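Local coordinates for protein endoglucanase E (Clostridium thermocellum, PDB 2WAO) that binds cello-oligosaccharides and, as a family 2 carbohydrate esterase domain of a cellulase, probably deacetylates plant polysaccharides, at residues Pro65-Asn70 against Ser74-Val79; Gly129-Cys134 against Asp308-Ile313; Asn153-Tyr158 against Thr162-Asn167. All coordinates share one frame; numbering follows the deposited sequence. Where two conformers were deposited one is given.

How the contacts relate
Along the chain, contact 1 closes first; contact 2, whose segments are 174 residues apart, then encloses contact 3 within its loop. Contact 1 lies in the N-terminal beta-sandwich, where residues 65-70 and 74-79 belong to two facing antiparallel sheets. Contacts 2 and 3 share the GDSL-like hydrolase part, built round a parallel five-stranded sheet. Their centres are about 14 Å apart and they touch, Tyr158 packing on the 131-134 helix and Met156 on Ile313. Contact 1 touches neither: its centre is about 24 Å from that of contact 2 and about 22 Å from that of contact 3. Contact 2 holds part of the sugar-binding pocket, and contact 3 packs against its helix 131-134.

Contact 1: residues Pro65-Asn70 against Ser74-Val79; sequences PPFSVN and STVKLV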
loop_
_atom_site.group_PDB
_atom_site.type_symbol
_atom_site.label_atom_id
_atom_site.label_comp_id
_atom_site.label_asym_id
_atom_site.label_seq_id
_atom_site.Cartn_x
_atom_site.Cartn_y
_atom_site.Cartn_z
ATOM N N PRO A 65 0.493 -2.055 20.432
ATOM C CA PRO A 65 1.066 -3.323 19.946
ATOM C C PRO A 65 0.124 -4.000 18.937
ATOM O O PRO A 65 -1.134 -4.011 19.145
ATOM C CB PRO A 65 1.219 -4.138 21.251
ATOM C CG PRO A 65 1.401 -3.079 22.289
ATOM C CD PRO A 65 0.396 -2.040 21.904
ATOM N N PRO A 66 0.659 -4.480 17.804
ATOM C CA PRO A 66 -0.206 -5.098 16.784
ATOM C C PRO A 66 -0.757 -6.438 17.198
ATOM O O PRO A 66 -0.305 -7.012 18.208
ATOM C CB PRO A 66 0.718 -5.293 15.583
ATOM C CG PRO A 66 2.051 -5.299 16.143
ATOM C CD PRO A 66 2.037 -4.341 17.304
ATOM N N PHE A 67 -1.771 -6.897 16.478
ATOM C CA PHE A 67 -2.444 -8.167 16.820
ATOM C C PHE A 67 -2.913 -8.840 15.561
ATOM O O PHE A 67 -3.084 -8.183 14.528
ATOM C CB PHE A 67 -3.624 -7.930 17.769
ATOM C CG PHE A 67 -4.717 -7.087 17.169
ATOM C CD1 PHE A 67 -5.776 -7.689 16.511
ATOM C CD2 PHE A 67 -4.664 -5.663 17.234
ATOM C CE1 PHE A 67 -6.813 -6.900 15.941
ATOM C CE2 PHE A 67 -5.688 -4.890 16.667
ATOM C CZ PHE A 67 -6.739 -5.494 16.014
ATOM N N SER A 68 -3.107 -10.146 15.612
ATOM C CA SER A 68 -3.569 -10.846 14.447
ATOM C C SER A 68 -4.970 -11.343 14.646
ATOM O O SER A 68 -5.382 -11.604 15.786
ATOM C CB SER A 68 -2.703 -12.077 14.133
ATOM O OG SER A 68 -2.624 -12.920 15.269
ATOM N N VAL A 69 -5.671 -11.518 13.533
ATOM C CA VAL A 69 -6.903 -12.264 13.504
ATOM C C VAL A 69 -6.726 -13.289 12.393
ATOM O O VAL A 69 -6.585 -12.932 11.216
ATOM C CB VAL A 69 -8.149 -11.375 13.291
ATOM C CG1 VAL A 69 -9.435 -12.262 13.249
ATOM C CG2 VAL A 69 -8.287 -10.323 14.391
ATOM N N ASN A 70 -6.697 -14.568 12.776
ATOM C CA ASN A 70 -6.260 -15.622 11.848
ATOM C C ASN A 70 -7.368 -16.628 11.474
ATOM O O ASN A 70 -7.748 -17.495 12.290
ATOM C CB ASN A 70 -4.972 -16.317 12.376
ATOM C CG ASN A 70 -4.352 -17.287 11.343
ATOM O OD1 ASN A 70 -4.883 -17.460 10.253
ATOM N ND2 ASN A 70 -3.226 -17.924 11.703
ATOM N N SER A 74 -13.159 -12.689 15.411
ATOM C CA SER A 74 -12.881 -12.386 16.803
ATOM C C SER A 74 -13.251 -10.956 17.202
ATOM O O SER A 74 -13.076 -10.021 16.412
ATOM C CB SER A 74 -11.386 -12.564 17.125
ATOM O OG SER A 74 -10.910 -13.836 16.714
ATOM N N THR A 75 -13.711 -10.809 18.441
ATOM C CA THR A 75 -13.864 -9.510 19.068
ATOM C C THR A 75 -12.607 -9.243 19.872
ATOM O O THR A 75 -12.184 -10.065 20.697
ATOM C CB THR A 75 -15.128 -9.444 19.944
ATOM O OG1 THR A 75 -16.250 -9.746 19.097
ATOM C CG2 THR A 75 -15.292 -8.042 20.516
ATOM N N VAL A 76 -11.993 -8.106 19.574
ATOM C CA VAL A 76 -10.716 -7.711 20.086
ATOM C C VAL A 76 -10.898 -6.400 20.815
ATOM O O VAL A 76 -11.470 -5.459 20.264
ATOM C CB VAL A 76 -9.705 -7.526 18.878
ATOM C CG1 VAL A 76 -8.420 -6.873 19.342
ATOM C CG2 VAL A 76 -9.410 -8.876 18.237
ATOM N N LYS A 77 -10.426 -6.318 22.059
ATOM C CA LYS A 77 -10.350 -5.010 22.740
ATOM C C LYS A 77 -9.155 -4.228 22.211
ATOM O O LYS A 77 -7.992 -4.612 22.443
ATOM C CB LYS A 77 -10.267 -5.181 24.269
ATOM C CG LYS A 77 -9.952 -3.897 25.052
ATOM C CD LYS A 77 -11.170 -2.997 25.162
ATOM C CE LYS A 77 -12.323 -3.699 25.887
ATOM N NZ LYS A 77 -12.006 -3.831 27.334
ATOM N N LEU A 78 -9.427 -3.130 21.504
ATOM C CA LEU A 78 -8.361 -2.344 20.886
ATOM C C LEU A 78 -7.534 -1.535 21.858
ATOM O O LEU A 78 -6.312 -1.440 21.715
ATOM C CB LEU A 78 -8.901 -1.421 19.781
ATOM C CG LEU A 78 -9.534 -2.104 18.550
ATOM C CD1 LEU A 78 -10.000 -0.972 17.639
ATOM C CD2 LEU A 78 -8.515 -3.092 17.842
ATOM N N VAL A 79 -8.185 -0.925 22.845
ATOM C CA VAL A 79 -7.502 -0.056 23.771
ATOM C C VAL A 79 -8.448 0.077 24.952
ATOM O O VAL A 79 -9.653 -0.033 24.791
ATOM C CB VAL A 79 -7.227 1.355 23.134
ATOM C CG1 VAL A 79 -8.564 2.114 22.791
ATOM C CG2 VAL A 79 -6.321 2.182 24.024
#
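The ring of Phe67 has Val76 CG1 over one face, the methyl standing 3.9 Å from the ring centroid and only 15° off its normal, a CH-pi contact displaced toward CE1. Leu78 CD2 approaches the same ring obliquely, 3.5 Å from Phe67 CZ, while Ile47 and Leu91 also pack against Phe67. The ring is carried by a CG lying between the backbone N and the carbonyl carbon (chi1 63°), and it meets Val76 coming from the opposite direction. Farther along, Val69 CG2 faces Val76 CG2 at 4.3 Å, and Val69 CG1 lies beside the Ser74 hydroxyl, a small group where the strands near the turn. The two strands run antiparallel, 172° apart, but their axes stay 9.0 Å from each other. They are therefore not neighbours in one sheet: Phe67 and Val69 bond through their backbones to strand 52-59, whereas Ser74, Val76 and Leu78 bond to strand 43-49. Leu78 and Val79 both face Ala43 in a classic beta bulge. A weak hydrogen bond between Val69 O and Ser49 OG links the layers nearby. Branched aliphatic and aromatic side chains suit this partly buried space, since between 65-70 and 74-79 the contact is dispersion and hydrophobic burial.

Contact 2: residues Gly129-Cys134 against Asp308-Ile313; sequences GDSITC and DWHPSI. With BGC (beta-D-glucopyranose), chain B; BGC (beta-D-glucopyranose), chain C; BGC (beta-D-glucopyranose), chain D; BGC (beta-D-glucopyranose), chain E.
His310 and Ser131 meet in the ligand pocket of an SGNH (GDSL-type) hydrolase, Ser131 belonging to the Gly-Asp-Ser block that in relatives supplies the nucleophile, with a histidine as its partner; the same roles are probable here. From its CB, His310 turns CG away from the carbonyl carbon (chi1 -69°), which brings the imidazole toward the 131-134 helix. On one side of the ring, ND1 bonds to the carbonyl O of Glu307, which helps fix the ring's rotation together with the stacked Tyr136. CD2 and NE2 of His310 both lie 3.4 Å from Ser131 CB, the atom through which the two residues touch. CE1 faces O5 of the chain B glucose, which sits at the ring edge in its plane, 3.4 Å away. At the tip, NE2 also bonds to O6 of that glucose over 3.3 Å. The Tyr136 hydroxyl bonds to Asp308 OD2. In the conformer described, one of two modelled for Ser131, O6 of this sugar lies between both residues and bonds to Ser131 OG as well; a formic acid was also modelled at Ser131 OG, so this arrangement is tentative. Trp309, a broad apolar platform of the kind sugars favour, carries the chain E glucose over one face, C2 standing 3.9 Å above the plane. Behind Ser131 and His310, Asp130 caps the weakly bonded helix, and Ile132 crosses Pro311 at about a right angle, the Ile132 CG2 methyl reaching Pro311 CG at 4.1 Å.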
loop_
_atom_site.group_PDB
_atom_site.type_symbol
_atom_site.label_atom_id
_atom_site.label_comp_id
_atom_site.label_asym_id
_atom_site.label_seq_id
_atom_site.Cartn_x
_atom_site.Cartn_y
_atom_site.Cartn_z
ATOM N N GLY A 129 2.026 -1.474 -6.736
ATOM C CA GLY A 129 3.335 -2.054 -6.588
ATOM C C GLY A 129 3.364 -3.507 -6.175
ATOM O O GLY A 129 2.406 -4.220 -6.390
ATOM N N ASP A 130 4.501 -3.917 -5.618
ATOM C CA ASP A 130 4.755 -5.356 -5.379
ATOM C C ASP A 130 5.142 -5.507 -3.904
ATOM O O ASP A 130 4.584 -4.805 -3.031
ATOM C CB ASP A 130 5.815 -5.857 -6.389
ATOM C CG ASP A 130 7.148 -4.996 -6.358
ATOM O OD1 ASP A 130 7.472 -4.334 -5.298
ATOM O OD2 ASP A 130 7.892 -5.003 -7.369
ATOM N N SER A 131 6.113 -6.372 -3.601
ATOM C CA SER A 131 6.459 -6.675 -2.211
ATOM C C SER A 131 6.985 -5.465 -1.477
ATOM O O SER A 131 6.781 -5.340 -0.292
ATOM C CB SER A 131 7.529 -7.765 -2.139
ATOM O OG SER A 131 7.107 -8.924 -2.843
ATOM N N ILE A 132 7.693 -4.581 -2.212
ATOM C CA ILE A 132 8.316 -3.411 -1.632
ATOM C C ILE A 132 7.190 -2.504 -1.100
ATOM O O ILE A 132 7.267 -2.014 0.024
ATOM C CB ILE A 132 9.196 -2.667 -2.671
ATOM C CG1 ILE A 132 10.353 -3.592 -3.134
ATOM C CG2 ILE A 132 9.835 -1.389 -1.981
ATOM C CD1 ILE A 132 10.989 -3.157 -4.452
ATOM N N THR A 133 6.119 -2.328 -1.873
ATOM C CA THR A 133 5.027 -1.449 -1.379
ATOM C C THR A 133 4.106 -2.072 -0.362
ATOM O O THR A 133 3.581 -1.391 0.519
ATOM C CB THR A 133 4.422 -0.441 -2.457
ATOM O OG1 THR A 133 2.986 -0.262 -2.423
ATOM C CG2 THR A 133 5.047 -0.470 -3.715
ATOM N N CYS A 134 4.035 -3.390 -0.389
ATOM C CA CYS A 134 3.438 -4.197 0.714
ATOM C C CYS A 134 4.237 -4.105 2.037
ATOM O O CYS A 134 3.703 -4.458 3.099
ATOM C CB CYS A 134 3.355 -5.679 0.275
ATOM S SG CYS A 134 2.087 -5.959 -0.995
ATOM N N ASP A 308 13.985 -11.935 3.490
ATOM C CA ASP A 308 14.266 -12.174 2.076
ATOM C C ASP A 308 14.907 -10.979 1.338
ATOM O O ASP A 308 14.653 -10.789 0.148
ATOM C CB ASP A 308 12.997 -12.685 1.335
ATOM C CG ASP A 308 12.636 -14.117 1.742
ATOM O OD1 ASP A 308 13.589 -14.904 1.995
ATOM O OD2 ASP A 308 11.421 -14.434 1.822
ATOM N N TRP A 309 15.761 -10.218 2.053
ATOM C CA TRP A 309 16.426 -9.004 1.509
ATOM C C TRP A 309 15.481 -7.853 1.181
ATOM O O TRP A 309 15.901 -6.892 0.503
ATOM C CB TRP A 309 17.181 -9.327 0.215
ATOM C CG TRP A 309 18.247 -10.385 0.323
ATOM C CD1 TRP A 309 18.066 -11.722 0.469
ATOM C CD2 TRP A 309 19.660 -10.174 0.243
ATOM N NE1 TRP A 309 19.284 -12.363 0.513
ATOM C CE2 TRP A 309 20.277 -11.433 0.368
ATOM C CE3 TRP A 309 20.463 -9.031 0.108
ATOM C CZ2 TRP A 309 21.658 -11.593 0.360
ATOM C CZ3 TRP A 309 21.851 -9.189 0.083
ATOM C CH2 TRP A 309 22.429 -10.464 0.203
ATOM N N HIS A 310 14.206 -7.919 1.604
ATOM C CA HIS A 310 13.333 -6.772 1.342
ATOM C C HIS A 310 13.732 -5.569 2.220
ATOM O O HIS A 310 14.511 -5.725 3.224
ATOM C CB HIS A 310 11.865 -7.171 1.524
ATOM C CG HIS A 310 11.393 -8.110 0.453
ATOM N ND1 HIS A 310 11.824 -9.415 0.379
ATOM C CD2 HIS A 310 10.600 -7.917 -0.629
ATOM C CE1 HIS A 310 11.279 -10.008 -0.676
ATOM N NE2 HIS A 310 10.517 -9.125 -1.295
ATOM N N PRO A 311 13.248 -4.350 1.861
ATOM C CA PRO A 311 13.758 -3.181 2.613
ATOM C C PRO A 311 13.427 -3.160 4.120
ATOM O O PRO A 311 12.323 -3.509 4.517
ATOM C CB PRO A 311 13.143 -1.975 1.875
ATOM C CG PRO A 311 12.870 -2.505 0.461
ATOM C CD PRO A 311 12.407 -3.936 0.722
ATOM N N SER A 312 14.402 -2.688 4.913
ATOM C CA SER A 312 14.221 -2.430 6.348
ATOM C C SER A 312 13.362 -1.158 6.524
ATOM O O SER A 312 13.142 -0.400 5.533
ATOM C CB SER A 312 15.608 -2.160 6.965
ATOM O OG SER A 312 16.152 -0.966 6.395
ATOM N N ILE A 313 12.912 -0.891 7.756
ATOM C CA ILE A 313 12.200 0.359 8.006
ATOM C C ILE A 313 13.091 1.560 7.693
ATOM O O ILE A 313 12.619 2.550 7.111
ATOM C CB ILE A 313 11.615 0.403 9.414
ATOM C CG1 ILE A 313 10.376 -0.517 9.420
ATOM C CG2 ILE A 313 11.154 1.846 9.755
ATOM C CD1 ILE A 313 9.999 -0.959 10.765
HETATM C C2 BGC B . 11.382 -14.702 -1.851
HETATM C C3 BGC B . 10.063 -15.245 -2.383
HETATM C C4 BGC B . 9.084 -14.089 -2.613
HETATM C C5 BGC B . 9.747 -13.051 -3.545
HETATM C C6 BGC B . 8.850 -11.862 -3.943
HETATM C C1 BGC B . 11.912 -13.622 -2.789
HETATM O O2 BGC B . 12.302 -15.784 -1.678
HETATM O O3 BGC B . 9.511 -16.172 -1.439
HETATM O O4 BGC B . 8.102 -14.711 -3.279
HETATM O O5 BGC B . 10.950 -12.593 -2.931
HETATM O O6 BGC B . 8.461 -11.170 -2.770
HETATM C C2 BGC C . 15.090 -10.754 -4.441
HETATM C C3 BGC C . 13.878 -11.201 -3.627
HETATM C C4 BGC C . 14.030 -12.647 -3.181
HETATM C C5 BGC C . 15.366 -12.857 -2.459
HETATM C C6 BGC C . 15.558 -14.365 -2.273
HETATM C C1 BGC C . 16.384 -11.035 -3.653
HETATM O O2 BGC C . 15.006 -9.365 -4.751
HETATM O O3 BGC C . 12.711 -11.044 -4.401
HETATM O O4 BGC C . 13.116 -13.050 -2.293
HETATM O O5 BGC C . 16.487 -12.377 -3.212
HETATM O O6 BGC C . 16.800 -14.461 -1.664
HETATM C C2 BGC D . 23.818 -5.771 -3.508
HETATM C C3 BGC D . 22.971 -6.889 -2.912
HETATM C C4 BGC D . 22.890 -8.079 -3.862
HETATM C C5 BGC D . 24.272 -8.459 -4.380
HETATM C C6 BGC D . 24.182 -9.594 -5.392
HETATM C C1 BGC D . 25.134 -6.313 -4.051
HETATM O O1 BGC D . 25.847 -5.272 -4.681
HETATM O O2 BGC D . 24.081 -4.802 -2.518
HETATM O O3 BGC D . 21.672 -6.407 -2.652
HETATM O O4 BGC D . 22.472 -8.890 -3.454
HETATM O O5 BGC D . 24.872 -7.335 -4.987
HETATM O O6 BGC D . 25.343 -9.603 -6.193
HETATM C C2 BGC E . 21.015 -10.808 -3.631
HETATM C C3 BGC E . 19.685 -11.231 -4.242
HETATM C C4 BGC E . 18.568 -10.236 -3.891
HETATM C C5 BGC E . 18.985 -8.758 -3.997
HETATM C C6 BGC E . 17.960 -7.825 -3.365
HETATM C C1 BGC E . 21.232 -9.334 -3.957
HETATM O O2 BGC E . 22.026 -11.555 -4.234
HETATM O O3 BGC E . 19.391 -12.525 -3.758
HETATM O O4 BGC E . 17.491 -10.772 -4.487
HETATM O O5 BGC E . 20.232 -8.567 -3.352
HETATM O O6 BGC E . 18.461 -6.504 -3.126
#

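Contact 3: residues Asn153-Tyr158 against Thr162-Asn167; sequences NSYMSY and TARNLN. With FMT (formic acid), chain I.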
loop_
_atom_site.group_PDB
_atom_site.type_symbol
_atom_site.label_atom_id
_atom_site.label_comp_id
_atom_site.label_asym_id
_atom_site.label_seq_id
_atom_site.Cartn_x
_atom_site.Cartn_y
_atom_site.Cartn_z
ATOM N N ASN A 153 4.788 -4.868 7.961
ATOM C CA ASN A 153 4.132 -3.698 8.503
ATOM C C ASN A 153 3.968 -2.565 7.466
ATOM O O ASN A 153 4.812 -1.627 7.382
ATOM C CB ASN A 153 4.890 -3.205 9.752
ATOM C CG ASN A 153 4.256 -1.992 10.373
ATOM O OD1 ASN A 153 4.830 -1.362 11.286
ATOM N ND2 ASN A 153 3.040 -1.688 9.960
ATOM N N SER A 154 2.833 -2.610 6.742
ATOM C CA SER A 154 2.559 -1.553 5.751
ATOM C C SER A 154 2.405 -0.144 6.343
ATOM O O SER A 154 2.503 0.830 5.602
ATOM C CB SER A 154 1.355 -1.871 4.870
ATOM O OG SER A 154 0.222 -1.982 5.698
ATOM N N TYR A 155 2.156 -0.043 7.648
ATOM C CA TYR A 155 2.082 1.294 8.288
ATOM C C TYR A 155 3.443 1.989 8.177
ATOM O O TYR A 155 3.503 3.220 8.151
ATOM C CB TYR A 155 1.696 1.187 9.781
ATOM C CG TYR A 155 1.347 2.532 10.437
ATOM C CD1 TYR A 155 0.123 3.155 10.160
ATOM C CD2 TYR A 155 2.249 3.166 11.313
ATOM C CE1 TYR A 155 -0.216 4.351 10.760
ATOM C CE2 TYR A 155 1.926 4.376 11.921
ATOM C CZ TYR A 155 0.685 4.946 11.647
ATOM O OH TYR A 155 0.349 6.127 12.235
ATOM N N MET A 156 4.530 1.199 8.120
ATOM C CA MET A 156 5.897 1.753 8.002
ATOM C C MET A 156 6.499 1.480 6.587
ATOM O O MET A 156 7.724 1.377 6.406
ATOM C CB MET A 156 6.801 1.284 9.143
ATOM C CG MET A 156 6.382 1.836 10.536
ATOM S SD MET A 156 6.357 3.650 10.566
ATOM C CE MET A 156 8.104 4.003 10.510
ATOM N N SER A 157 5.608 1.319 5.591
ATOM C CA SER A 157 6.049 1.291 4.190
ATOM C C SER A 157 6.408 2.710 3.763
ATOM O O SER A 157 5.899 3.706 4.326
ATOM C CB SER A 157 4.951 0.761 3.276
ATOM O OG SER A 157 3.927 1.724 3.121
ATOM N N TYR A 158 7.290 2.815 2.772
ATOM C CA TYR A 158 7.624 4.160 2.233
ATOM C C TYR A 158 6.340 4.855 1.793
ATOM O O TYR A 158 6.254 6.100 1.862
ATOM C CB TYR A 158 8.597 4.080 1.059
ATOM C CG TYR A 158 7.975 3.541 -0.198
ATOM C CD1 TYR A 158 7.525 4.415 -1.205
ATOM C CD2 TYR A 158 7.791 2.151 -0.377
ATOM C CE1 TYR A 158 6.918 3.939 -2.341
ATOM C CE2 TYR A 158 7.174 1.651 -1.535
ATOM C CZ TYR A 158 6.756 2.555 -2.502
ATOM O OH TYR A 158 6.127 2.140 -3.637
ATOM N N THR A 162 5.148 8.385 3.336
ATOM C CA THR A 162 5.037 9.508 2.343
ATOM C C THR A 162 3.626 10.150 2.453
ATOM O O THR A 162 3.484 11.367 2.492
ATOM C CB THR A 162 5.315 8.966 0.903
ATOM O OG1 THR A 162 6.697 8.562 0.808
ATOM C CG2 THR A 162 5.061 10.053 -0.182
ATOM N N ALA A 163 2.592 9.318 2.526
ATOM C CA ALA A 163 1.241 9.838 2.659
ATOM C C ALA A 163 1.079 10.644 3.958
ATOM O O ALA A 163 0.499 11.734 3.917
ATOM C CB ALA A 163 0.179 8.725 2.533
ATOM N N ARG A 164 1.603 10.138 5.079
ATOM C CA ARG A 164 1.494 10.889 6.338
ATOM C C ARG A 164 2.319 12.180 6.185
ATOM O O ARG A 164 1.828 13.239 6.610
ATOM C CB ARG A 164 1.964 10.067 7.546
ATOM C CG ARG A 164 1.024 9.000 7.947
ATOM C CD ARG A 164 1.409 8.401 9.298
ATOM N NE ARG A 164 2.725 7.762 9.318
ATOM C CZ ARG A 164 2.956 6.484 8.991
ATOM N NH1 ARG A 164 1.972 5.691 8.541
ATOM N NH2 ARG A 164 4.183 6.014 9.068
ATOM N N ASN A 165 3.502 12.122 5.577
ATOM C CA ASN A 165 4.353 13.327 5.385
ATOM C C ASN A 165 3.558 14.413 4.653
ATOM O O ASN A 165 3.668 15.597 4.984
ATOM C CB ASN A 165 5.631 13.065 4.542
ATOM C CG ASN A 165 6.734 12.293 5.288
ATOM O OD1 ASN A 165 7.674 11.735 4.650
ATOM N ND2 ASN A 165 6.633 12.235 6.598
ATOM N N LEU A 166 2.748 14.000 3.667
ATOM C CA LEU A 166 1.995 14.927 2.806
ATOM C C LEU A 166 0.584 15.254 3.259
ATOM O O LEU A 166 -0.130 16.002 2.570
ATOM C CB LEU A 166 1.934 14.394 1.364
ATOM C CG LEU A 166 3.290 14.189 0.670
ATOM C CD1 LEU A 166 3.123 13.297 -0.554
ATOM C CD2 LEU A 166 3.976 15.481 0.296
ATOM N N ASN A 167 0.145 14.705 4.384
ATOM C CA ASN A 167 -1.241 14.850 4.844
ATOM C C ASN A 167 -2.255 14.388 3.772
ATOM O O ASN A 167 -3.291 15.026 3.529
ATOM C CB ASN A 167 -1.531 16.299 5.267
ATOM C CG ASN A 167 -2.783 16.407 6.115
ATOM O OD1 ASN A 167 -3.020 15.563 6.965
ATOM N ND2 ASN A 167 -3.578 17.451 5.893
HETATM C C FMT I . 6.025 8.954 9.794
HETATM O O1 FMT I . 6.310 7.768 10.094
HETATM O O2 FMT I . 4.910 9.517 9.957
#
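Arg164 lays its guanidinium flat on the ring of Tyr155, the planes 21° apart and the group centres separated by 3.9 Å, in a cation-pi stack with NH1 above the middle of the ring. Tyr155 CG, set anti to the backbone N (chi1 -169°), holds the ring beneath the arginine. The same guanidinium also grips the Tyr155 carbonyl end-on. NH1 donates to Tyr155 O at 2.9 Å in the carbonyl plane, on a lone pair, and NH2 donates to that oxygen at 3.0 Å, tilted 20° from the plane. Long and flat, arginine can serve ring and carbonyl together, which probably fixes its plane. In this crystal a formate, probably from the crystallisation liquor, occupies the remaining edge, bound almost straight: NE reaches its O2 and NH2 its O1. Met156 SD adds an oblique contact, 3.5 Å from Arg164 NH2. Tyr158 O is doubly held too, by Thr162 N and by Thr162 OG1 at 2.7 Å, which come from opposite faces of the carbonyl plane; the short beta-hydroxyl of threonine folds back readily onto the preceding turn. In one of its two conformers, Ser157 OG caps Ala160 N and also donates to Ser154 O. Helix 158-165, packed against helix 313-331 and strand 168-174 of the alpha/beta SGNH fold, is thus capped at its start and finishes in a Schellman motif at Asn167.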